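Local coordinates for CARDB domain-containing protein (Pyrococcus furiosus, PDB 3IDU) that is of unknown function but binds two manganese ions through a CARDB domain, an all-beta module that forms one part of a much longer protein, at residues P17-E22 with N100-L105; T52-Y57 with A94-E99. One frame throughout, in Å; residues are numbered along the deposited sequence.

Contact 1. Residues P17-E22 with N100-L105; sequences PDLTVE and NTVVEL. With MN (manganese (II) ion), chain C; MN (manganese (II) ion), chain D.
The entry to strand 19-24 and the loop 100-105 meet at a single close backbone point, Asp18 beside Glu104 with CA atoms 4.7 Å apart, and Leu105 N donates to Pro17 O nearly along the carbonyl axis (3.1 Å). Beyond that bond the segments are held by metal, by one more hydrogen bond and by apolar contacts. Glu104 carries the join: its CG lies anti to the carbonyl carbon (chi1 -49°) and the chain runs out extended, so that the carboxylate bridges the two manganese ions, one oxygen to each. OE1 of Glu104 binds the ion of chain C at 2.2 Å, beside Asp18 OD1 and Leu19 O, while its OE2 holds the ion of chain D at 2.2 Å. The second ion also takes Asn100 OD1, the backbone Val102 O and water 1. Leu19 N donates to Glu104 OE1 (2.9 Å) from above the carboxylate plane, 51° out of it, a second grip that limits rotation of the group. Asp18 swings its CG anti to the backbone N (chi1 -174°), and its side chain crosses that of Glu104 at about a right angle; the cation shared by Asp18 OD1 and Glu104 OE1 probably offsets the repulsion between the two carboxylates. Pro17 CG rests on Val102 CG1 at 3.8 Å, and the Leu105 side chain crosses that of Asp18 obliquely, its CD1 against Asp18 CB. Asn106, Asn109 and Asn110 complete the first ion's shell, Asp97 and Glu107 the second's. Each ion has six ligands, and the whole is a carboxylate-bridged di-manganese site at one end of the CARDB beta-sandwich.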
loop_
_atom_site.group_PDB
_atom_site.type_symbol
_atom_site.label_atom_id
_atom_site.label_comp_id
_atom_site.label_asym_id
_atom_site.label_seq_id
_atom_site.Cartn_x
_atom_site.Cartn_y
_atom_site.Cartn_z
ATOM N N PRO A 17 5.077 -2.938 -16.309
ATOM C CA PRO A 17 5.321 -2.929 -14.870
ATOM C C PRO A 17 4.015 -3.437 -14.254
ATOM O O PRO A 17 3.039 -3.656 -14.971
ATOM C CB PRO A 17 5.564 -1.443 -14.569
ATOM C CG PRO A 17 4.688 -0.746 -15.568
ATOM C CD PRO A 17 4.878 -1.576 -16.836
ATOM N N ASP A 18 4.006 -3.680 -12.950
ATOM C CA ASP A 18 2.776 -4.068 -12.269
ATOM C C ASP A 18 2.912 -3.671 -10.821
ATOM O O ASP A 18 3.588 -4.328 -10.032
ATOM C CB ASP A 18 2.452 -5.565 -12.347
ATOM C CG ASP A 18 1.085 -5.876 -11.733
ATOM O OD1 ASP A 18 0.386 -4.909 -11.363
ATOM O OD2 ASP A 18 0.697 -7.059 -11.617
ATOM N N LEU A 19 2.262 -2.571 -10.493
ATOM C CA LEU A 19 2.292 -2.032 -9.154
ATOM C C LEU A 19 1.287 -2.717 -8.251
ATOM O O LEU A 19 0.167 -3.003 -8.658
ATOM C CB LEU A 19 1.985 -0.542 -9.223
ATOM C CG LEU A 19 2.980 0.252 -10.064
ATOM C CD1 LEU A 19 2.405 1.616 -10.415
ATOM C CD2 LEU A 19 4.279 0.398 -9.284
ATOM N N THR A 20 1.693 -2.974 -7.015
ATOM C CA THR A 20 0.809 -3.601 -6.048
ATOM C C THR A 20 1.101 -3.007 -4.676
ATOM O O THR A 20 2.180 -2.460 -4.448
ATOM C CB THR A 20 1.016 -5.127 -5.994
ATOM O OG1 THR A 20 -0.104 -5.733 -5.334
ATOM C CG2 THR A 20 2.280 -5.461 -5.226
ATOM N N VAL A 21 0.142 -3.111 -3.766
ATOM C CA VAL A 21 0.314 -2.584 -2.417
ATOM C C VAL A 21 -0.264 -3.523 -1.367
ATOM O O VAL A 21 -1.232 -4.243 -1.619
ATOM C CB VAL A 21 -0.370 -1.209 -2.245
ATOM C CG1 VAL A 21 0.355 -0.155 -3.051
ATOM C CG2 VAL A 21 -1.829 -1.301 -2.666
ATOM N N GLU A 22 0.343 -3.499 -0.184
ATOM C CA GLU A 22 -0.096 -4.323 0.933
ATOM C C GLU A 22 0.202 -3.543 2.208
ATOM O O GLU A 22 1.226 -2.866 2.302
ATOM C CB GLU A 22 0.668 -5.649 0.962
ATOM C CG GLU A 22 -0.106 -6.789 1.604
ATOM C CD GLU A 22 0.790 -7.936 2.043
ATOM O OE1 GLU A 22 1.772 -8.233 1.336
ATOM O OE2 GLU A 22 0.503 -8.544 3.093
ATOM N N ASN A 100 -4.266 6.088 -12.253
ATOM C CA ASN A 100 -3.956 5.194 -13.357
ATOM C C ASN A 100 -3.259 5.871 -14.527
ATOM O O ASN A 100 -3.800 5.980 -15.632
ATOM C CB ASN A 100 -5.210 4.469 -13.837
ATOM C CG ASN A 100 -4.893 3.390 -14.853
ATOM O OD1 ASN A 100 -3.829 2.741 -14.791
ATOM N ND2 ASN A 100 -5.811 3.176 -15.789
ATOM N N THR A 101 -2.041 6.323 -14.265
ATOM C CA THR A 101 -1.227 6.973 -15.280
ATOM C C THR A 101 -0.131 6.009 -15.733
ATOM O O THR A 101 0.700 6.347 -16.577
ATOM C CB THR A 101 -0.596 8.272 -14.733
ATOM O OG1 THR A 101 0.111 7.991 -13.520
ATOM C CG2 THR A 101 -1.679 9.309 -14.449
ATOM N N VAL A 102 -0.141 4.800 -15.173
ATOM C CA VAL A 102 0.843 3.777 -15.517
ATOM C C VAL A 102 0.147 2.524 -16.045
ATOM O O VAL A 102 -0.655 1.926 -15.339
ATOM C CB VAL A 102 1.691 3.370 -14.285
ATOM C CG1 VAL A 102 2.745 2.353 -14.690
ATOM C CG2 VAL A 102 2.343 4.599 -13.666
ATOM N N VAL A 103 0.438 2.143 -17.289
ATOM C CA VAL A 103 -0.162 0.938 -17.868
ATOM C C VAL A 103 0.547 -0.260 -17.261
ATOM O O VAL A 103 1.757 -0.393 -17.395
ATOM C CB VAL A 103 -0.005 0.911 -19.405
ATOM C CG1 VAL A 103 -0.504 -0.429 -19.965
ATOM C CG2 VAL A 103 -0.810 2.054 -20.015
ATOM N N GLU A 104 -0.210 -1.128 -16.593
ATOM C CA GLU A 104 0.366 -2.299 -15.938
ATOM C C GLU A 104 -0.269 -3.601 -16.387
ATOM O O GLU A 104 -1.271 -3.621 -17.104
ATOM C CB GLU A 104 0.169 -2.225 -14.425
ATOM C CG GLU A 104 0.559 -0.925 -13.753
ATOM C CD GLU A 104 -0.181 -0.741 -12.438
ATOM O OE1 GLU A 104 -0.200 -1.686 -11.627
ATOM O OE2 GLU A 104 -0.749 0.345 -12.214
ATOM N N LEU A 105 0.318 -4.691 -15.910
ATOM C CA LEU A 105 -0.177 -6.028 -16.199
ATOM C C LEU A 105 -1.520 -6.227 -15.497
ATOM O O LEU A 105 -2.339 -7.038 -15.927
ATOM C CB LEU A 105 0.806 -7.074 -15.677
ATOM C CG LEU A 105 2.240 -7.018 -16.198
ATOM C CD1 LEU A 105 3.111 -7.950 -15.370
ATOM C CD2 LEU A 105 2.271 -7.412 -17.669
HETATM MN MN MN C . -1.126 -3.366 -10.452
HETATM MN MN MN D . -1.978 1.704 -13.415
HETATM O O HOH W 1 -3.554 2.185 -11.763
#

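Contact 2. Residues T52-Y57 with A94-E99; sequences TKVRVY and ATVDEE. With MN (manganese (II) ion), chain D.
Arg55 sets its CG anti to the carbonyl carbon (chi1 -57°) and stays extended as far as NE, while Glu99, with CG between N and carbonyl carbon, bends at chi2 to meet it. Arg55 stands on an antiparallel strand pair in the five-stranded sheet of a CARDB beta-sandwich, and Glu99 reaches back to it from the loop after strand 88-96. Arg55 and Thr95 form a hydrogen-bonded pair, flanked by the non-hydrogen-bonded pairs Val54-Val96 and Val56-Ala94. The salt bridge runs from Arg55 NH2 to Glu99 OE1 (2.8 Å), in the guanidinium plane and almost straight; a weak bond links Arg55 NH1 to Glu99 OE2. An alanine in place of Arg55 would probably loosen this loop, since the salt bridge to Glu99 and the guanidinium's weak tie to water 3 are lost. That water also donates to Lys53 O and Thr95 OG1 and accepts from Glu98 N. Val54, Val56, Ala94 and Val96 face the opposite sheet, where Val39 and Val41 lie. Past strand 88-96, Asp97 N donates to Lys53 O, and Asp97 turns OD2 to a manganese ion while its OD1 accepts from Thr101 N and from water 2, itself bonded to Thr52 OG1. On the face that carries Arg55, Tyr57 and Glu98 meet tip to tip: Glu98 OE1 takes Tyr57 OH on its syn lone pair and Thr95 OG1 on its anti lone pair, each at 2.7 Å.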
loop_
_atom_site.group_PDB
_atom_site.type_symbol
_atom_site.label_atom_id
_atom_site.label_comp_id
_atom_site.label_asym_id
_atom_site.label_seq_id
_atom_site.Cartn_x
_atom_site.Cartn_y
_atom_site.Cartn_z
ATOM N N THR A 52 5.303 7.304 -9.282
ATOM C CA THR A 52 3.898 6.987 -9.084
ATOM C C THR A 52 3.523 7.392 -7.671
ATOM O O THR A 52 4.378 7.493 -6.786
ATOM C CB THR A 52 3.577 5.491 -9.294
ATOM O OG1 THR A 52 2.151 5.315 -9.314
ATOM C CG2 THR A 52 4.158 4.649 -8.173
ATOM N N LYS A 53 2.238 7.640 -7.462
ATOM C CA LYS A 53 1.768 8.064 -6.157
ATOM C C LYS A 53 1.171 6.938 -5.323
ATOM O O LYS A 53 0.453 6.076 -5.831
ATOM C CB LYS A 53 0.740 9.188 -6.324
ATOM C CG LYS A 53 1.286 10.429 -7.031
ATOM C CD LYS A 53 0.237 11.529 -7.129
ATOM C CE LYS A 53 0.792 12.783 -7.796
ATOM N NZ LYS A 53 -0.228 13.870 -7.906
ATOM N N VAL A 54 1.489 6.957 -4.037
ATOM C CA VAL A 54 0.964 5.983 -3.097
ATOM C C VAL A 54 0.189 6.818 -2.076
ATOM O O VAL A 54 0.649 7.884 -1.652
ATOM C CB VAL A 54 2.097 5.200 -2.387
ATOM C CG1 VAL A 54 1.510 4.240 -1.355
ATOM C CG2 VAL A 54 2.910 4.427 -3.418
ATOM N N ARG A 55 -0.990 6.339 -1.701
ATOM C CA ARG A 55 -1.828 7.049 -0.756
ATOM C C ARG A 55 -2.400 6.101 0.285
ATOM O O ARG A 55 -2.706 4.941 -0.008
ATOM C CB ARG A 55 -2.984 7.749 -1.491
ATOM C CG ARG A 55 -2.563 8.738 -2.587
ATOM C CD ARG A 55 -3.785 9.375 -3.252
ATOM N NE ARG A 55 -3.464 10.365 -4.286
ATOM C CZ ARG A 55 -3.083 10.075 -5.529
ATOM N NH1 ARG A 55 -2.963 8.815 -5.918
ATOM N NH2 ARG A 55 -2.844 11.051 -6.396
ATOM N N VAL A 56 -2.518 6.600 1.510
ATOM C CA VAL A 56 -3.096 5.830 2.603
ATOM C C VAL A 56 -4.313 6.607 3.091
ATOM O O VAL A 56 -4.256 7.820 3.287
ATOM C CB VAL A 56 -2.091 5.621 3.769
ATOM C CG1 VAL A 56 -2.838 5.203 5.036
ATOM C CG2 VAL A 56 -1.095 4.536 3.397
ATOM N N TYR A 57 -5.414 5.884 3.257
ATOM C CA TYR A 57 -6.682 6.437 3.707
ATOM C C TYR A 57 -7.109 5.721 4.974
ATOM O O TYR A 57 -6.838 4.532 5.144
ATOM C CB TYR A 57 -7.777 6.195 2.666
ATOM C CG TYR A 57 -7.552 6.820 1.313
ATOM C CD1 TYR A 57 -8.040 8.092 1.024
ATOM C CD2 TYR A 57 -6.878 6.129 0.306
ATOM C CE1 TYR A 57 -7.870 8.660 -0.228
ATOM C CE2 TYR A 57 -6.701 6.693 -0.951
ATOM C CZ TYR A 57 -7.199 7.957 -1.212
ATOM O OH TYR A 57 -7.021 8.511 -2.458
ATOM N N ALA A 94 -4.893 1.501 1.112
ATOM C CA ALA A 94 -3.648 1.969 0.534
ATOM C C ALA A 94 -3.818 1.800 -0.966
ATOM O O ALA A 94 -4.339 0.784 -1.427
ATOM C CB ALA A 94 -2.478 1.139 1.039
ATOM N N THR A 95 -3.411 2.803 -1.730
ATOM C CA THR A 95 -3.536 2.725 -3.178
ATOM C C THR A 95 -2.255 3.162 -3.862
ATOM O O THR A 95 -1.498 3.976 -3.331
ATOM C CB THR A 95 -4.666 3.634 -3.707
ATOM O OG1 THR A 95 -4.277 5.009 -3.577
ATOM C CG2 THR A 95 -5.950 3.407 -2.919
ATOM N N VAL A 96 -2.013 2.615 -5.045
ATOM C CA VAL A 96 -0.849 2.999 -5.822
ATOM C C VAL A 96 -1.354 3.259 -7.241
ATOM O O VAL A 96 -2.184 2.518 -7.766
ATOM C CB VAL A 96 0.258 1.917 -5.774
ATOM C CG1 VAL A 96 -0.256 0.596 -6.322
ATOM C CG2 VAL A 96 1.476 2.391 -6.555
ATOM N N ASP A 97 -0.860 4.340 -7.838
ATOM C CA ASP A 97 -1.282 4.780 -9.162
ATOM C C ASP A 97 -2.800 4.840 -9.244
ATOM O O ASP A 97 -3.405 4.340 -10.191
ATOM C CB ASP A 97 -0.764 3.877 -10.282
ATOM C CG ASP A 97 -1.056 4.460 -11.656
ATOM O OD1 ASP A 97 -1.066 5.704 -11.762
ATOM O OD2 ASP A 97 -1.263 3.698 -12.624
ATOM N N GLU A 98 -3.414 5.463 -8.249
ATOM C CA GLU A 98 -4.860 5.574 -8.223
ATOM C C GLU A 98 -5.388 6.342 -9.432
ATOM O O GLU A 98 -6.501 6.086 -9.890
ATOM C CB GLU A 98 -5.302 6.261 -6.933
ATOM C CG GLU A 98 -6.710 5.914 -6.520
ATOM C CD GLU A 98 -7.124 6.623 -5.251
ATOM O OE1 GLU A 98 -6.305 6.679 -4.307
ATOM O OE2 GLU A 98 -8.268 7.113 -5.196
ATOM N N GLU A 99 -4.590 7.279 -9.948
ATOM C CA GLU A 99 -4.989 8.083 -11.112
ATOM C C GLU A 99 -4.752 7.315 -12.407
ATOM O O GLU A 99 -5.014 7.816 -13.501
ATOM C CB GLU A 99 -4.198 9.392 -11.158
ATOM C CG GLU A 99 -2.697 9.206 -11.026
ATOM C CD GLU A 99 -2.224 9.303 -9.587
ATOM O OE1 GLU A 99 -2.250 10.426 -9.034
ATOM O OE2 GLU A 99 -1.833 8.264 -9.007
HETATM MN MN MN D . -1.978 1.704 -13.415
HETATM O O HOH W 2 1.040 7.302 -10.994
HETATM O O HOH W 3 -2.485 6.253 -5.459
HETATM O O HOH W 1 -3.554 2.185 -11.763
#

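The centre of contact 2 lies about 7 Å from that of the chain, against about 12 Å for contact 1; both are partly buried. Contact 2 joins neighbouring strands of one sheet by regular backbone bonds, its inner face apolar and buried, its outer one polar, charged and more exposed; contact 1 ties the first strand of the other sheet to a largely exposed loop, partly through metal. Both reach the manganese of chain D and share water 1. Asp97 OD2 is the shared point: it binds that ion and lies 3.0 Å from Val102 N, a probable hydrogen bond. Inside the sandwich, Val21 CG1 packs against Val96 CG1, so buried valines and a metal site link the two contacts.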